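Local structure of YaeQ family protein (Pseudomonas syringae pv. tomato, 2OT9) at residues P4-K9 with I29-S34; Y47-N52 with V152-G157; V127-V132 with W174-R179. The protein is of unknown function but belongs to the YaeQ family of the PDDEXK clan, a group best known for its nucleases. All coordinates share one frame; numbering follows the deposited sequence.

Contact 1: P4-K9 with I29-S34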
loop_
_atom_site.group_PDB
_atom_site.type_symbol
_atom_site.label_atom_id
_atom_site.label_comp_id
_atom_site.label_asym_id
_atom_site.label_seq_id
_atom_site.Cartn_x
_atom_site.Cartn_y
_atom_site.Cartn_z
ATOM N N PRO A 4 -21.851 -6.575 -0.193
ATOM C CA PRO A 4 -21.726 -5.149 -0.568
ATOM C C PRO A 4 -20.301 -4.672 -0.924
ATOM O O PRO A 4 -19.449 -4.550 -0.040
ATOM C CB PRO A 4 -22.263 -4.411 0.667
ATOM C CG PRO A 4 -22.048 -5.362 1.810
ATOM C CD PRO A 4 -22.171 -6.745 1.241
ATOM N N SER A 5 -20.071 -4.409 -2.215
ATOM C CA SER A 5 -18.829 -3.807 -2.719
ATOM C C SER A 5 -18.921 -2.279 -2.717
ATOM O O SER A 5 -19.420 -1.681 -3.676
ATOM C CB SER A 5 -18.530 -4.302 -4.142
ATOM O OG SER A 5 -17.452 -3.580 -4.730
ATOM N N THR A 6 -18.432 -1.651 -1.646
ATOM C CA THR A 6 -18.617 -0.212 -1.446
ATOM C C THR A 6 -17.646 0.603 -2.312
ATOM O O THR A 6 -16.454 0.307 -2.363
ATOM C CB THR A 6 -18.455 0.208 0.045
ATOM O OG1 THR A 6 -18.757 -0.888 0.918
ATOM C CG2 THR A 6 -19.378 1.346 0.369
ATOM N N THR A 7 -18.179 1.604 -3.014
ATOM C CA THR A 7 -17.355 2.527 -3.800
ATOM C C THR A 7 -16.941 3.726 -2.946
ATOM O O THR A 7 -17.782 4.357 -2.296
ATOM C CB THR A 7 -18.089 3.005 -5.061
ATOM O OG1 THR A 7 -18.453 1.865 -5.845
ATOM C CG2 THR A 7 -17.206 3.917 -5.897
ATOM N N TYR A 8 -15.637 4.005 -2.930
ATOM C CA TYR A 8 -15.096 5.158 -2.232
ATOM C C TYR A 8 -14.410 6.090 -3.227
ATOM O O TYR A 8 -13.864 5.641 -4.230
ATOM C CB TYR A 8 -14.066 4.720 -1.192
ATOM C CG TYR A 8 -14.638 4.033 0.023
ATOM C CD1 TYR A 8 -14.704 4.689 1.249
ATOM C CD2 TYR A 8 -15.109 2.732 -0.050
ATOM C CE1 TYR A 8 -15.226 4.057 2.381
ATOM C CE2 TYR A 8 -15.637 2.100 1.070
ATOM C CZ TYR A 8 -15.677 2.767 2.283
ATOM O OH TYR A 8 -16.184 2.134 3.392
ATOM N N LYS A 9 -14.435 7.377 -2.922
ATOM C CA LYS A 9 -13.699 8.378 -3.679
ATOM C C LYS A 9 -12.550 8.885 -2.814
ATOM O O LYS A 9 -12.771 9.313 -1.675
ATOM C CB LYS A 9 -14.623 9.532 -4.046
ATOM C CG LYS A 9 -15.859 9.114 -4.872
ATOM C CD LYS A 9 -15.597 9.244 -6.367
ATOM C CE LYS A 9 -16.659 8.532 -7.193
ATOM N NZ LYS A 9 -16.545 8.941 -8.630
ATOM N N ILE A 29 -12.156 3.920 -5.779
ATOM C CA ILE A 29 -11.723 2.625 -5.255
ATOM C C ILE A 29 -12.921 1.749 -4.902
ATOM O O ILE A 29 -13.865 2.198 -4.252
ATOM C CB ILE A 29 -10.832 2.771 -4.008
ATOM C CG1 ILE A 29 -9.680 3.732 -4.283
ATOM C CG2 ILE A 29 -10.267 1.409 -3.586
ATOM C CD1 ILE A 29 -9.624 4.813 -3.282
ATOM N N ALA A 30 -12.877 0.510 -5.373
ATOM C CA ALA A 30 -13.867 -0.489 -5.028
ATOM C C ALA A 30 -13.376 -1.247 -3.796
ATOM O O ALA A 30 -12.254 -1.765 -3.770
ATOM C CB ALA A 30 -14.080 -1.433 -6.185
ATOM N N ARG A 31 -14.216 -1.277 -2.769
ATOM C CA ARG A 31 -13.905 -1.978 -1.547
ATOM C C ARG A 31 -14.678 -3.297 -1.500
ATOM O O ARG A 31 -15.889 -3.306 -1.394
ATOM C CB ARG A 31 -14.271 -1.109 -0.364
ATOM C CG ARG A 31 -13.792 -1.649 0.932
ATOM C CD ARG A 31 -14.451 -0.868 2.037
ATOM N NE ARG A 31 -14.418 -1.624 3.259
ATOM C CZ ARG A 31 -15.015 -1.273 4.383
ATOM N NH1 ARG A 31 -15.701 -0.145 4.456
ATOM N NH2 ARG A 31 -14.916 -2.068 5.440
ATOM N N HIS A 32 -13.972 -4.408 -1.600
ATOM C CA HIS A 32 -14.627 -5.704 -1.548
ATOM C C HIS A 32 -15.160 -5.902 -0.103
ATOM O O HIS A 32 -14.573 -5.361 0.821
ATOM C CB HIS A 32 -13.605 -6.788 -1.933
ATOM C CG HIS A 32 -14.155 -8.180 -1.904
ATOM N ND1 HIS A 32 -14.867 -8.725 -2.951
ATOM C CD2 HIS A 32 -14.116 -9.130 -0.942
ATOM C CE1 HIS A 32 -15.241 -9.952 -2.635
ATOM N NE2 HIS A 32 -14.793 -10.224 -1.420
ATOM N N PRO A 33 -16.277 -6.639 0.086
ATOM C CA PRO A 33 -16.804 -6.882 1.448
ATOM C C PRO A 33 -15.785 -7.482 2.415
ATOM O O PRO A 33 -15.853 -7.211 3.606
ATOM C CB PRO A 33 -17.949 -7.866 1.216
ATOM C CG PRO A 33 -18.363 -7.636 -0.171
ATOM C CD PRO A 33 -17.138 -7.261 -0.939
ATOM N N SER A 34 -14.829 -8.255 1.903
ATOM C CA SER A 34 -13.779 -8.862 2.728
ATOM C C SER A 34 -12.605 -7.934 3.042
ATOM O O SER A 34 -11.743 -8.274 3.853
ATOM C CB SER A 34 -13.239 -10.113 2.050
ATOM O OG SER A 34 -14.269 -11.074 1.935
#
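Tyr8 and Ile29 form the tight end of this antiparallel beta hairpin, built from strands 6-16 and 21-31, which becomes looser toward the N-terminus and the loop after residue 31. As a hydrogen-bonded pair they exchange two nearly straight backbone bonds, Tyr8 N to Ile29 O and Ile29 N to Tyr8 O, both 2.9 Å. Both residues are buried, and the Ile29 side chain packs on Met40 and Leu44 of helix 37-49. At the next hydrogen-bonded pair, Arg31 N still reaches Thr6 O at 2.8 Å, but the return bond from Thr6 N to Arg31 O is weak, bent to 124° at the hydrogen. Past it the pairing decays into softer contacts: Ser5 CA lies 3.3 Å from Arg31 O as a CA-H...O contact, and the exposed Pro33 sets CG 3.3 Å from Pro4 O. On the Tyr8 face, Arg31 CG stands anti to the backbone N (chi1 -171°), and the extended chain passes the phenol with CD 3.3 Å from Tyr8 CE2. Arg31 NE is held by Glu35 O. The guanidinium is turned 49° from the ring, and Arg31 NH1 donates within its own plane to Tyr8 OH at 2.6 Å.

Contact 2: Y47-N52 with V152-G157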
loop_
_atom_site.group_PDB
_atom_site.type_symbol
_atom_site.label_atom_id
_atom_site.label_comp_id
_atom_site.label_asym_id
_atom_site.label_seq_id
_atom_site.Cartn_x
_atom_site.Cartn_y
_atom_site.Cartn_z
ATOM N N TYR A 47 -0.479 3.828 -2.165
ATOM C CA TYR A 47 -0.721 4.692 -3.318
ATOM C C TYR A 47 0.043 6.016 -3.203
ATOM O O TYR A 47 0.695 6.439 -4.167
ATOM C CB TYR A 47 -2.232 4.957 -3.499
ATOM C CG TYR A 47 -2.543 5.700 -4.783
ATOM C CD1 TYR A 47 -2.558 5.036 -6.007
ATOM C CD2 TYR A 47 -2.786 7.072 -4.770
ATOM C CE1 TYR A 47 -2.809 5.711 -7.186
ATOM C CE2 TYR A 47 -3.045 7.765 -5.940
ATOM C CZ TYR A 47 -3.055 7.078 -7.146
ATOM O OH TYR A 47 -3.305 7.752 -8.309
ATOM N N ALA A 48 -0.067 6.683 -2.040
ATOM C CA ALA A 48 0.630 7.950 -1.805
ATOM C C ALA A 48 2.151 7.731 -1.782
ATOM O O ALA A 48 2.920 8.502 -2.383
ATOM C CB ALA A 48 0.156 8.594 -0.496
ATOM N N PHE A 49 2.573 6.650 -1.131
ATOM C CA PHE A 49 3.983 6.389 -0.864
ATOM C C PHE A 49 4.765 6.002 -2.124
ATOM O O PHE A 49 5.962 6.282 -2.230
ATOM C CB PHE A 49 4.102 5.297 0.199
ATOM C CG PHE A 49 5.469 5.176 0.800
ATOM C CD1 PHE A 49 6.042 6.246 1.495
ATOM C CD2 PHE A 49 6.171 3.981 0.700
ATOM C CE1 PHE A 49 7.327 6.131 2.080
ATOM C CE2 PHE A 49 7.455 3.853 1.282
ATOM C CZ PHE A 49 8.023 4.925 1.963
ATOM N N TRP A 50 4.087 5.375 -3.076
ATOM C CA TRP A 50 4.717 5.024 -4.346
ATOM C C TRP A 50 4.038 5.641 -5.551
ATOM O O TRP A 50 4.115 5.090 -6.649
ATOM C CB TRP A 50 4.796 3.502 -4.492
ATOM C CG TRP A 50 5.840 2.883 -3.617
ATOM C CD1 TRP A 50 7.201 2.994 -3.753
ATOM C CD2 TRP A 50 5.614 2.031 -2.495
ATOM N NE1 TRP A 50 7.824 2.285 -2.768
ATOM C CE2 TRP A 50 6.877 1.662 -1.994
ATOM C CE3 TRP A 50 4.456 1.541 -1.861
ATOM C CZ2 TRP A 50 7.029 0.808 -0.879
ATOM C CZ3 TRP A 50 4.599 0.691 -0.756
ATOM C CH2 TRP A 50 5.876 0.331 -0.278
ATOM N N TYR A 51 3.398 6.794 -5.342
ATOM C CA TYR A 51 2.656 7.489 -6.386
ATOM C C TYR A 51 3.394 7.611 -7.730
ATOM O O TYR A 51 4.572 7.974 -7.770
ATOM C CB TYR A 51 2.204 8.893 -5.939
ATOM C CG TYR A 51 1.428 9.541 -7.053
ATOM C CD1 TYR A 51 0.101 9.168 -7.316
ATOM C CD2 TYR A 51 2.045 10.452 -7.919
ATOM C CE1 TYR A 51 -0.597 9.733 -8.395
ATOM C CE2 TYR A 51 1.358 11.006 -8.989
ATOM C CZ TYR A 51 0.045 10.638 -9.221
ATOM O OH TYR A 51 -0.614 11.205 -10.295
ATOM N N ASN A 52 2.655 7.331 -8.815
ATOM C CA ASN A 52 3.100 7.487 -10.197
ATOM C C ASN A 52 1.791 7.670 -10.977
ATOM O O ASN A 52 0.750 7.133 -10.569
ATOM C CB ASN A 52 3.829 6.191 -10.613
ATOM C CG ASN A 52 4.466 6.273 -11.960
ATOM O OD1 ASN A 52 3.814 6.039 -12.982
ATOM N ND2 ASN A 52 5.763 6.584 -11.986
ATOM N N VAL A 152 -1.235 14.616 2.374
ATOM C CA VAL A 152 -0.089 13.790 2.739
ATOM C C VAL A 152 1.218 14.534 2.475
ATOM O O VAL A 152 1.446 15.043 1.365
ATOM C CB VAL A 152 -0.094 12.445 1.973
ATOM C CG1 VAL A 152 1.211 11.651 2.215
ATOM C CG2 VAL A 152 -1.314 11.592 2.380
HETATM N N MSE A 153 2.057 14.615 3.506
HETATM C CA MSE A 153 3.414 15.111 3.350
HETATM C C MSE A 153 4.376 13.967 3.654
HETATM O O MSE A 153 4.224 13.259 4.665
HETATM C CB MSE A 153 3.690 16.305 4.259
HETATM C CG MSE A 153 5.173 16.754 4.248
HETATM SE SE MSE A 153 5.464 18.434 5.161
HETATM C CE MSE A 153 4.767 19.589 3.781
ATOM N N ILE A 154 5.345 13.774 2.766
ATOM C CA ILE A 154 6.379 12.751 2.965
ATOM C C ILE A 154 7.724 13.461 3.119
ATOM O O ILE A 154 8.190 14.175 2.203
ATOM C CB ILE A 154 6.388 11.720 1.800
ATOM C CG1 ILE A 154 4.986 11.087 1.644
ATOM C CG2 ILE A 154 7.478 10.640 2.015
ATOM C CD1 ILE A 154 4.856 10.083 0.486
ATOM N N SER A 155 8.331 13.283 4.289
ATOM C CA SER A 155 9.583 13.947 4.614
ATOM C C SER A 155 10.518 13.015 5.386
ATOM O O SER A 155 10.135 12.439 6.409
ATOM C CB SER A 155 9.286 15.219 5.419
ATOM O OG SER A 155 10.483 15.906 5.744
ATOM N N GLU A 156 11.741 12.860 4.882
ATOM C CA GLU A 156 12.731 11.971 5.497
ATOM C C GLU A 156 12.171 10.565 5.776
ATOM O O GLU A 156 12.428 9.971 6.836
ATOM C CB GLU A 156 13.318 12.623 6.763
ATOM C CG GLU A 156 13.958 13.993 6.485
ATOM C CD GLU A 156 14.674 14.610 7.683
ATOM O OE1 GLU A 156 14.709 13.983 8.766
ATOM O OE2 GLU A 156 15.215 15.733 7.534
ATOM N N GLY A 157 11.385 10.045 4.832
ATOM C CA GLY A 157 10.839 8.695 4.948
ATOM C C GLY A 157 9.585 8.567 5.803
ATOM O O GLY A 157 8.962 7.493 5.830
#
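Phe49 O accepts a hydrogen bond from Arg179 NH2, which also packs against CD1 of Ile154, the residue that Phe49 meets across the contact. The Arg179 side chain makes a cation-pi contact with Phe49 as well. No hydrogen bond joins residues 47-52 to residues 152-157, so this is a worked case of a helix end seated on a sheet by apolar contacts, with the polar grip supplied by a third part of the chain. The Ile154 CD1 methyl carries the contact. With CG1 beside the backbone N and CD1 fully extended (chi2 178°), it reaches the last turn of the helix, where CD1 lies 3.8 Å from Ala48 O and 4.0 Å from Phe49 CA. The same CD1 stands 4.1 Å from Phe49 CD1, the two side chains crossing at about a right angle. Two residues earlier on the strand, Val152 CG1 meets Ala48 CB at 4.2 Å. On the looser side, Phe49 CE1 comes only to 4.3 Å from Gly157 O. The C-terminal end of helix 37-49 thus rests in the concave side of the sheet: Val152 also packs on Leu12 of strand 6-16 and Val159 of strand 158-163, while Phe49 reaches Leu172 and Trp174 of strand 166-174.

Contact 3: V127-V132 with W174-R179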
loop_
_atom_site.group_PDB
_atom_site.type_symbol
_atom_site.label_atom_id
_atom_site.label_comp_id
_atom_site.label_asym_id
_atom_site.label_seq_id
_atom_site.Cartn_x
_atom_site.Cartn_y
_atom_site.Cartn_z
ATOM N N VAL A 127 12.668 -7.377 -3.494
ATOM C CA VAL A 127 11.461 -7.426 -2.675
ATOM C C VAL A 127 11.679 -6.514 -1.470
ATOM O O VAL A 127 12.718 -6.572 -0.812
ATOM C CB VAL A 127 11.091 -8.872 -2.248
ATOM C CG1 VAL A 127 9.886 -8.877 -1.295
ATOM C CG2 VAL A 127 10.818 -9.742 -3.481
ATOM N N ASN A 128 10.692 -5.667 -1.201
ATOM C CA ASN A 128 10.815 -4.600 -0.220
ATOM C C ASN A 128 9.604 -4.657 0.679
ATOM O O ASN A 128 8.475 -4.690 0.179
ATOM C CB ASN A 128 10.885 -3.237 -0.934
ATOM C CG ASN A 128 12.005 -3.168 -1.944
ATOM O OD1 ASN A 128 13.129 -2.827 -1.594
ATOM N ND2 ASN A 128 11.700 -3.470 -3.211
ATOM N N ILE A 129 9.827 -4.705 1.988
ATOM C CA ILE A 129 8.748 -4.944 2.944
ATOM C C ILE A 129 8.858 -3.969 4.098
ATOM O O ILE A 129 9.900 -3.906 4.777
ATOM C CB ILE A 129 8.771 -6.402 3.532
ATOM C CG1 ILE A 129 8.716 -7.454 2.424
ATOM C CG2 ILE A 129 7.613 -6.604 4.551
ATOM C CD1 ILE A 129 8.908 -8.884 2.913
ATOM N N ALA A 130 7.786 -3.207 4.317
ATOM C CA ALA A 130 7.696 -2.297 5.449
ATOM C C ALA A 130 6.400 -2.605 6.184
ATOM O O ALA A 130 5.421 -3.038 5.569
ATOM C CB ALA A 130 7.697 -0.850 4.964
ATOM N N ALA A 131 6.387 -2.408 7.493
ATOM C CA ALA A 131 5.177 -2.623 8.292
ATOM C C ALA A 131 4.581 -1.279 8.750
ATOM O O ALA A 131 5.318 -0.365 9.132
ATOM C CB ALA A 131 5.494 -3.488 9.495
ATOM N N VAL A 132 3.254 -1.190 8.727
ATOM C CA VAL A 132 2.515 -0.026 9.205
ATOM C C VAL A 132 2.126 -0.294 10.666
ATOM O O VAL A 132 1.542 -1.341 10.947
ATOM C CB VAL A 132 1.207 0.186 8.381
ATOM C CG1 VAL A 132 0.448 1.423 8.866
ATOM C CG2 VAL A 132 1.499 0.293 6.861
ATOM N N TRP A 174 10.904 -0.732 8.307
ATOM C CA TRP A 174 11.444 -1.515 7.182
ATOM C C TRP A 174 11.957 -2.877 7.635
ATOM O O TRP A 174 12.848 -2.953 8.488
ATOM C CB TRP A 174 12.526 -0.709 6.423
ATOM C CG TRP A 174 11.869 0.362 5.637
ATOM C CD1 TRP A 174 11.645 1.655 6.034
ATOM C CD2 TRP A 174 11.261 0.224 4.350
ATOM N NE1 TRP A 174 10.947 2.334 5.054
ATOM C CE2 TRP A 174 10.702 1.477 4.012
ATOM C CE3 TRP A 174 11.150 -0.842 3.433
ATOM C CZ2 TRP A 174 10.044 1.700 2.800
ATOM C CZ3 TRP A 174 10.474 -0.623 2.237
ATOM C CH2 TRP A 174 9.940 0.640 1.928
ATOM N N LEU A 175 11.393 -3.948 7.073
ATOM C CA LEU A 175 11.857 -5.307 7.354
ATOM C C LEU A 175 12.944 -5.755 6.358
ATOM O O LEU A 175 13.928 -6.395 6.741
ATOM C CB LEU A 175 10.689 -6.309 7.345
ATOM C CG LEU A 175 9.800 -6.334 8.595
ATOM C CD1 LEU A 175 8.984 -5.090 8.725
ATOM C CD2 LEU A 175 8.885 -7.584 8.632
ATOM N N THR A 176 12.758 -5.407 5.087
ATOM C CA THR A 176 13.745 -5.705 4.050
ATOM C C THR A 176 13.640 -4.659 2.941
ATOM O O THR A 176 12.557 -4.123 2.688
ATOM C CB THR A 176 13.570 -7.146 3.476
ATOM O OG1 THR A 176 14.733 -7.503 2.713
ATOM C CG2 THR A 176 12.345 -7.231 2.582
ATOM N N GLY A 177 14.760 -4.359 2.297
ATOM C CA GLY A 177 14.752 -3.470 1.140
ATOM C C GLY A 177 14.436 -2.043 1.545
ATOM O O GLY A 177 14.757 -1.626 2.664
ATOM N N GLU A 178 13.812 -1.288 0.636
ATOM C CA GLU A 178 13.687 0.158 0.803
ATOM C C GLU A 178 12.602 0.716 -0.112
ATOM O O GLU A 178 12.075 0.013 -0.990
ATOM C CB GLU A 178 15.024 0.852 0.475
ATOM C CG GLU A 178 15.505 0.650 -0.964
ATOM C CD GLU A 178 16.813 1.367 -1.296
ATOM O OE1 GLU A 178 17.213 1.328 -2.480
ATOM O OE2 GLU A 178 17.444 1.973 -0.397
ATOM N N ARG A 179 12.276 1.986 0.077
ATOM C CA ARG A 179 11.232 2.611 -0.740
ATOM C C ARG A 179 11.606 2.635 -2.226
ATOM O O ARG A 179 10.736 2.449 -3.090
ATOM C CB ARG A 179 10.927 4.017 -0.240
ATOM C CG ARG A 179 9.986 4.794 -1.120
ATOM C CD ARG A 179 9.841 6.232 -0.590
ATOM N NE ARG A 179 8.652 6.859 -1.152
ATOM C CZ ARG A 179 8.452 8.178 -1.214
ATOM N NH1 ARG A 179 9.368 9.033 -0.763
ATOM N NH2 ARG A 179 7.347 8.641 -1.765
#
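Ala130 CB sits over the six-membered ring of Trp174, 3.7 Å from its centroid and 8° off the ring normal, a CH-pi contact made squarely on the face. The opposite face of the indole carries Glu178 CA, 3.6 Å above the plane and offset toward the rim, so the ring is sandwiched between the strand and the chain that folds back after it. On the other face of the sheet, Ile129 CG1 meets Thr176 CG2 at 3.6 Å, and beyond it Leu175 leans CD1 against Ala131 CB at 3.9 Å. Between these apolar layers the backbone pairing is uneven. Ile129 N donates to Thr176 O at 2.9 Å, whereas Ile129 O is gripped by two successive amides, Leu175 N at 2.7 Å and Thr176 N at 3.2 Å, the latter on a carbonyl lone pair. At the polar edge, Asn128 CG lies beside its own backbone N (chi1 -56°), and OD1 accepts a fairly straight bond from Glu178 N at 2.8 Å (163° at the hydrogen). The intervening Gly177, with positive phi and no side chain, lets its CA pass close to that oxygen. Asn128 ND2 is held in turn by Thr102 O and Asn126 OD1, which helps fix the amide's rotation and links it to strand 101-106. Two consecutive residues, Leu175 and Thr176, facing the single Ile129 make this a classic beta bulge, placed where the chain leaving strand 166-174 turns a corner.

How the contacts relate
The three contacts sample one mixed sheet at different points. Contact 1 lies in the hairpin at one edge of the sheet, where strand 21-31 is outermost, and its centre is about 23 Å from that of contact 2 and about 27 Å from that of contact 3, on the far side of the chain's centre from the latter. Contacts 2 and 3, with centres about 14 Å apart, touch directly: Trp50 NE1 lies 2.9 Å from Arg179 O, a probable hydrogen bond, and Phe49 CE2 packs 3.7 Å from Trp174 CZ2. Bound meso-tartaric acid lies about 9 Å from the side chain of His32 and about 11 Å from that of Ile129. His32 also touches Leu61, a residue of the tartrate pocket.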